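Local coordinates for uncharacterized protein VPA0106 (Vibrio parahaemolyticus, PDB 3U07) that is of unknown function, but combines DUF1254 and DUF1214 regions in one chain and is probably exported by way of a signal sequence, at residues P76-N80 against N357-A361; A231-W235 against R287-A293; V147-V151 against L191-L195. The protein carries 2 engineered substitutions. All blocks are in the same frame, centred on the assembly; numbering follows the deposited sequence.

Interaction 1 of 3, residues P76-N80 against N357-A361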
# COMPACT_ATOMS: atom_id res chain seq x y z
N PRO A 76 -12.98 -2.89 -1.75
CA PRO A 76 -12.44 -2.65 -3.09
C PRO A 76 -11.85 -1.26 -3.30
O PRO A 76 -10.86 -0.89 -2.66
CB PRO A 76 -13.64 -2.92 -3.99
CG PRO A 76 -14.34 -4.03 -3.26
CD PRO A 76 -14.30 -3.52 -1.83
N THR A 77 -12.47 -0.48 -4.19
CA THR A 77 -12.02 0.87 -4.51
C THR A 77 -10.59 0.83 -5.05
O THR A 77 -9.69 1.48 -4.52
CB THR A 77 -12.05 1.80 -3.27
OG1 THR A 77 -13.31 1.67 -2.60
CG2 THR A 77 -11.87 3.25 -3.68
N ILE A 78 -10.38 0.05 -6.12
CA ILE A 78 -9.06 -0.10 -6.72
C ILE A 78 -8.81 0.84 -7.91
O ILE A 78 -9.74 1.23 -8.62
CB ILE A 78 -8.84 -1.56 -7.20
CG1 ILE A 78 -7.36 -1.77 -7.53
CG2 ILE A 78 -9.72 -1.85 -8.41
CD1 ILE A 78 -7.03 -3.17 -8.03
N ASN A 79 -7.54 1.17 -8.10
CA ASN A 79 -7.07 2.07 -9.16
C ASN A 79 -7.56 1.78 -10.57
O ASN A 79 -7.60 0.63 -11.00
CB ASN A 79 -5.54 2.06 -9.20
CG ASN A 79 -4.91 2.65 -7.96
OD1 ASN A 79 -5.46 2.55 -6.86
ND2 ASN A 79 -3.73 3.25 -8.13
N ASN A 80 -7.92 2.85 -11.27
CA ASN A 80 -8.35 2.76 -12.66
C ASN A 80 -7.17 3.41 -13.39
O ASN A 80 -7.21 3.66 -14.60
CB ASN A 80 -9.63 3.56 -12.90
CG ASN A 80 -10.19 3.38 -14.31
OD1 ASN A 80 -10.23 2.26 -14.83
ND2 ASN A 80 -10.63 4.48 -14.92
N ASN A 357 -21.31 -1.65 -4.13
CA ASN A 357 -20.31 -2.71 -4.29
C ASN A 357 -18.88 -2.20 -4.19
O ASN A 357 -17.93 -2.98 -4.27
CB ASN A 357 -20.50 -3.40 -5.64
CG ASN A 357 -20.39 -2.44 -6.80
OD1 ASN A 357 -19.83 -1.35 -6.67
ND2 ASN A 357 -20.92 -2.84 -7.95
N ARG A 358 -18.73 -0.89 -4.02
CA ARG A 358 -17.40 -0.30 -3.92
C ARG A 358 -16.55 -0.59 -5.14
O ARG A 358 -15.32 -0.63 -5.06
CB ARG A 358 -16.70 -0.79 -2.66
CG ARG A 358 -17.26 -0.20 -1.39
CD ARG A 358 -16.79 -0.99 -0.19
NE ARG A 358 -16.85 -0.23 1.04
CZ ARG A 358 -16.21 -0.58 2.15
NH1 ARG A 358 -15.47 -1.68 2.17
NH2 ARG A 358 -16.30 0.18 3.24
N LEU A 359 -17.20 -0.79 -6.28
CA LEU A 359 -16.51 -1.06 -7.53
C LEU A 359 -16.87 0.05 -8.51
O LEU A 359 -17.80 0.81 -8.27
CB LEU A 359 -16.97 -2.39 -8.13
CG LEU A 359 -16.96 -3.68 -7.31
CD1 LEU A 359 -17.40 -4.82 -8.21
CD2 LEU A 359 -15.57 -3.95 -6.75
N MSE A 360 -16.12 0.13 -9.61
CA MSE A 360 -16.42 1.13 -10.62
C MSE A 360 -17.80 0.79 -11.16
O MSE A 360 -18.24 -0.36 -11.07
CB MSE A 360 -15.38 1.10 -11.74
CG MSE A 360 -14.26 2.10 -11.53
SE MSE A 360 -12.70 1.75 -12.60
CE MSE A 360 -11.57 1.01 -11.22
N ALA A 361 -18.49 1.77 -11.72
CA ALA A 361 -19.83 1.54 -12.24
C ALA A 361 -19.91 1.54 -13.75
O ALA A 361 -19.29 2.35 -14.43
CB ALA A 361 -20.79 2.58 -11.67
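Pro76 sets its ring across the side chain of Arg358 at about a right angle, with CD of Pro76 3.7 Å from CB of Arg358. Another part of the same ring meets Leu359: Pro76 CB lies 3.5 Å from Leu359 CD2. The CB of Leu359 points away from 76-80, but CG lies anti to the carbonyl carbon (chi1 -53°), and the branch ending in CD2 comes back to the proline. Beside this apolar contact runs a backbone hydrogen bond from Thr77 N to Arg358 O, 3.0 Å long. The turn presenting that carbonyl is shaped from within, because Asn357 OD1 accepts from Leu359 N at 2.7 Å in an Asx turn; the donor stands above the amide carbonyl plane.

At the other end, selenomethionine Met360 reaches over to Asn80, the two side chains meeting at a slant. Its SE lies 3.4 Å from Asn80 OD1, and the bend at chi3 (-104°) sets Met360 CE beside Ile78 O, 3.2 Å away, and near Asn80 CB. The amide of Asn80 is placed by its other end, ND2 being hydrogen-bonded to Ser369 OG, while Thr77 OG1 pairs with Tyr409 OH and Ile78 O with Tyr353 OH.

The end-to-end directions of 76-80 and 357-360 differ by 7°, yet neither segment is a strand. The arrangement is a surface loop-to-loop junction: the connection entering strand 82-90, in the DUF1254 region, is laid against an Asx-turn loop between strands 347-354 and 369-371, in the DUF1214 region.

Interaction 2 of 3, residues A231-W235 against R287-A293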
# COMPACT_ATOMS: atom_id res chain seq x y z
N ALA A 231 15.99 -4.76 14.66
CA ALA A 231 15.48 -3.47 14.24
C ALA A 231 14.42 -2.90 15.23
O ALA A 231 14.20 -1.69 15.30
CB ALA A 231 14.91 -3.57 12.88
N ASP A 232 13.74 -3.77 15.98
CA ASP A 232 12.69 -3.33 16.91
C ASP A 232 13.12 -3.40 18.37
O ASP A 232 12.28 -3.37 19.27
CB ASP A 232 11.43 -4.19 16.77
CG ASP A 232 10.68 -3.94 15.49
OD1 ASP A 232 11.01 -2.96 14.78
OD2 ASP A 232 9.75 -4.72 15.20
N LYS A 233 14.42 -3.50 18.61
CA LYS A 233 14.93 -3.61 19.97
C LYS A 233 14.34 -2.62 20.95
O LYS A 233 13.99 -2.98 22.07
CB LYS A 233 16.46 -3.50 19.97
CG LYS A 233 17.07 -3.66 21.35
CD LYS A 233 18.59 -3.68 21.30
CE LYS A 233 19.17 -3.59 22.70
NZ LYS A 233 18.64 -4.66 23.60
N GLN A 234 14.23 -1.36 20.55
CA GLN A 234 13.68 -0.34 21.44
C GLN A 234 12.29 -0.74 21.92
O GLN A 234 11.93 -0.51 23.07
CB GLN A 234 13.63 1.02 20.75
CG GLN A 234 12.72 1.09 19.54
CD GLN A 234 13.38 0.55 18.27
OE1 GLN A 234 14.35 -0.21 18.33
NE2 GLN A 234 12.84 0.95 17.12
N TRP A 235 11.51 -1.37 21.05
CA TRP A 235 10.16 -1.79 21.41
C TRP A 235 10.17 -3.11 22.16
O TRP A 235 9.50 -3.26 23.18
CB TRP A 235 9.29 -1.92 20.16
CG TRP A 235 9.22 -0.68 19.34
CD1 TRP A 235 9.68 -0.51 18.07
CD2 TRP A 235 8.63 0.57 19.73
NE1 TRP A 235 9.42 0.77 17.63
CE2 TRP A 235 8.77 1.45 18.63
CE3 TRP A 235 8.00 1.03 20.89
CZ2 TRP A 235 8.30 2.77 18.66
CZ3 TRP A 235 7.53 2.34 20.92
CH2 TRP A 235 7.68 3.19 19.81
N ARG A 287 11.13 2.67 7.98
CA ARG A 287 11.69 2.60 9.33
C ARG A 287 12.48 3.90 9.59
O ARG A 287 12.62 4.30 10.76
CB ARG A 287 12.63 1.41 9.48
CG ARG A 287 11.87 0.08 9.50
CD ARG A 287 12.75 -1.14 9.75
NE ARG A 287 11.96 -2.36 9.72
CZ ARG A 287 11.25 -2.84 10.74
NH1 ARG A 287 11.22 -2.21 11.91
NH2 ARG A 287 10.56 -3.97 10.59
N ASP A 288 12.96 4.57 8.57
CA ASP A 288 13.68 5.77 8.93
C ASP A 288 12.77 6.89 9.43
O ASP A 288 13.19 7.76 10.19
CB ASP A 288 14.48 6.24 7.76
CG ASP A 288 15.89 5.71 7.79
OD1 ASP A 288 16.55 5.88 8.84
OD2 ASP A 288 16.36 5.16 6.77
N THR A 289 11.51 6.88 8.98
CA THR A 289 10.59 7.94 9.39
C THR A 289 9.59 7.50 10.43
O THR A 289 9.04 8.33 11.14
CB THR A 289 9.80 8.51 8.18
OG1 THR A 289 9.08 7.45 7.54
CG2 THR A 289 10.75 9.17 7.18
N LEU A 290 9.34 6.20 10.55
CA LEU A 290 8.38 5.76 11.55
C LEU A 290 8.91 4.73 12.54
O LEU A 290 8.20 4.34 13.47
CB LEU A 290 7.12 5.23 10.85
CG LEU A 290 6.31 6.28 10.08
CD1 LEU A 290 5.25 5.59 9.24
CD2 LEU A 290 5.68 7.27 11.06
N GLY A 291 10.15 4.29 12.35
CA GLY A 291 10.72 3.31 13.25
C GLY A 291 10.57 3.67 14.72
O GLY A 291 10.30 2.80 15.55
N ASP A 292 10.74 4.95 15.05
CA ASP A 292 10.62 5.40 16.43
C ASP A 292 9.33 6.16 16.73
O ASP A 292 9.20 6.76 17.79
CB ASP A 292 11.83 6.25 16.80
CG ASP A 292 13.11 5.43 16.92
OD1 ASP A 292 14.15 5.86 16.39
OD2 ASP A 292 13.06 4.36 17.57
N ALA A 293 8.39 6.14 15.79
CA ALA A 293 7.12 6.84 15.97
C ALA A 293 6.21 6.05 16.91
O ALA A 293 6.37 4.83 17.05
CB ALA A 293 6.44 7.04 14.63
O HOH W 1 12.86 -0.02 12.80
O HOH W 2 8.50 -4.38 12.96
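Arg287 and Asp232 form a salt bridge, NH1 to OD1 at 3.0 Å, in which the guanidinium meets the syn side of the carboxylate oxygen. The fit is not flat: the two planes stand 48° apart, and the N-H...O angle is 136°. Ala231 CB lies over one guanidinium face, 3.9 Å above its plane. Beside this pair, Trp235 NE1 donates to Gly291 O at 3.0 Å, the acceptor in the indole plane and the C=O...N angle 175°. Farther round the indole, Ala293 O comes to 3.2 Å from Trp235 CZ2.

Two waters extend the ionic pair. One accepts from Arg287 NH1 and donates to Ala231 O; the other accepts from Arg287 NH2 and donates to Asp232 OD2 at 2.6 Å. From CG to NE the arginine chain is extended, which carries its head across to 231-232, and the arginine has a second anionic partner, Asp115, which pairs with NE. Tyr36 OH holds Asp232 OD2, and the ring of Tyr36 also meets that of Trp235. Gly291 lies in a type I turn from Leu290 to Ala293, which presents its carbonyl to the indole.

Flanked by Asp232 and Asp115, Arg287 probably keeps its positive charge, and the carboxylate is likely to stay ionised, gripped by arginine, tyrosine and water; the indole N-H is satisfied by a backbone oxygen.

Interaction 3 of 3, residues V147-V151 against L191-L195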
# COMPACT_ATOMS: atom_id res chain seq x y z
N VAL A 147 28.32 -7.78 -3.71
CA VAL A 147 27.23 -7.44 -4.62
C VAL A 147 27.67 -7.47 -6.08
O VAL A 147 28.68 -6.89 -6.45
CB VAL A 147 26.69 -6.03 -4.31
CG1 VAL A 147 25.50 -5.71 -5.20
CG2 VAL A 147 26.31 -5.93 -2.82
N PRO A 148 26.91 -8.15 -6.94
CA PRO A 148 27.28 -8.21 -8.36
C PRO A 148 27.41 -6.80 -8.94
O PRO A 148 26.59 -5.92 -8.64
CB PRO A 148 26.13 -8.99 -8.98
CG PRO A 148 25.71 -9.92 -7.86
CD PRO A 148 25.71 -8.96 -6.68
N ALA A 149 28.43 -6.57 -9.77
CA ALA A 149 28.65 -5.26 -10.39
C ALA A 149 27.40 -4.86 -11.17
O ALA A 149 27.10 -3.68 -11.34
CB ALA A 149 29.85 -5.32 -11.32
N SER A 150 26.69 -5.89 -11.62
CA SER A 150 25.46 -5.81 -12.40
C SER A 150 24.26 -5.19 -11.65
O SER A 150 23.33 -4.67 -12.26
CB SER A 150 25.08 -7.23 -12.83
OG SER A 150 24.13 -7.22 -13.87
N VAL A 151 24.29 -5.25 -10.32
CA VAL A 151 23.20 -4.74 -9.51
C VAL A 151 23.22 -3.22 -9.34
O VAL A 151 24.26 -2.64 -9.05
CB VAL A 151 23.20 -5.41 -8.11
CG1 VAL A 151 22.27 -4.67 -7.15
CG2 VAL A 151 22.75 -6.86 -8.26
N LEU A 191 19.74 -14.73 -6.14
CA LEU A 191 21.11 -14.35 -6.49
C LEU A 191 21.80 -15.48 -7.25
O LEU A 191 22.38 -15.25 -8.31
CB LEU A 191 21.90 -14.01 -5.23
CG LEU A 191 23.38 -13.65 -5.44
CD1 LEU A 191 23.51 -12.47 -6.42
CD2 LEU A 191 24.00 -13.32 -4.09
N SER A 192 21.74 -16.70 -6.72
CA SER A 192 22.38 -17.83 -7.37
C SER A 192 21.86 -18.01 -8.79
O SER A 192 22.65 -18.17 -9.72
CB SER A 192 22.18 -19.12 -6.56
OG SER A 192 20.81 -19.42 -6.40
N GLU A 193 20.54 -17.97 -8.96
CA GLU A 193 19.95 -18.10 -10.29
C GLU A 193 20.47 -16.98 -11.17
O GLU A 193 20.82 -17.20 -12.33
CB GLU A 193 18.42 -18.01 -10.21
CG GLU A 193 17.72 -18.26 -11.55
CD GLU A 193 16.20 -18.13 -11.48
OE1 GLU A 193 15.63 -18.38 -10.40
OE2 GLU A 193 15.59 -17.79 -12.51
N TYR A 194 20.51 -15.78 -10.62
CA TYR A 194 20.98 -14.59 -11.33
C TYR A 194 22.41 -14.78 -11.81
O TYR A 194 22.77 -14.37 -12.91
CB TYR A 194 20.92 -13.38 -10.39
CG TYR A 194 21.25 -12.05 -11.01
CD1 TYR A 194 20.27 -11.31 -11.68
CD2 TYR A 194 22.52 -11.49 -10.87
CE1 TYR A 194 20.56 -10.04 -12.18
CE2 TYR A 194 22.81 -10.23 -11.37
CZ TYR A 194 21.83 -9.51 -12.02
OH TYR A 194 22.11 -8.25 -12.50
N LEU A 195 23.24 -15.39 -10.96
CA LEU A 195 24.64 -15.60 -11.29
C LEU A 195 24.89 -16.93 -12.01
O LEU A 195 26.01 -17.21 -12.42
CB LEU A 195 25.49 -15.52 -10.02
CG LEU A 195 25.44 -14.17 -9.28
CD1 LEU A 195 26.24 -14.24 -7.99
CD2 LEU A 195 25.98 -13.06 -10.19
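Pro148 opens a type I turn that ends at Val151, closed by a 2.9 Å bond from Val151 N to Pro148 O, and it faces the short helix 191-195, with the CA atoms of Pro148 and Leu195 8.4 Å apart. The pyrrolidine ring of Pro148 meets two leucines chiefly through CG. This Pro148 CG lies 3.7 Å from Leu191 CD1 and 3.9 Å from Leu195 CD2. These leucines stand one helical turn apart, joined by the bond from Leu195 N to Leu191 O. Seen from CG of Pro148, the two methyl groups lie about 74° apart.

Tyr194 supplies the polar link. Its CG is anti to the backbone N (chi1 -174°), which carries the ring out from the helix to reach the turn, and the phenol oxygen Tyr194 OH comes to 2.6 Å from Ser150 OG. Either hydroxyl could be the donor in this short hydrogen bond. Ser150 OG sits at the ring edge, near its plane, while CB of the same serine is 3.2 Å from Tyr194 OH. Pro148 stands off the ring more loosely, its CB 4.3 Å from Tyr194 CE2.

Met137 of strand 134-140 lies against Pro148 and Val151, while Ile97 of strand 96-100 touches Val151, Leu191 and Tyr194. The arrangement is thus a surface contact, apolar packing plus one hydroxyl pair, beside strands 134-140 and 96-100 of the mixed sheet 153-157, 134-140, 96-100, 187-190: the turn leading into one outermost strand meets the helix that directly follows the other outermost strand.

Interactions 1, 2 and 3 are separate sites of one chain, none touching another. Interaction 1 spans the sequence most widely, and both other contacts fall between its ends; interaction 3 closes at 195, before interaction 2 opens at 231. Measured between centres, interaction 1 lies about 34 Å from interaction 2 and about 40 Å from interaction 3, across the chain's centre from both. Its nearest atoms stay about 20 Å from interaction 2 and about 27 Å from interaction 3. Interaction 2 joins a helix start to the turn that follows helix 287-290; its nearest atoms are about 18 Å from interaction 3. No known site or ligand ties the three together.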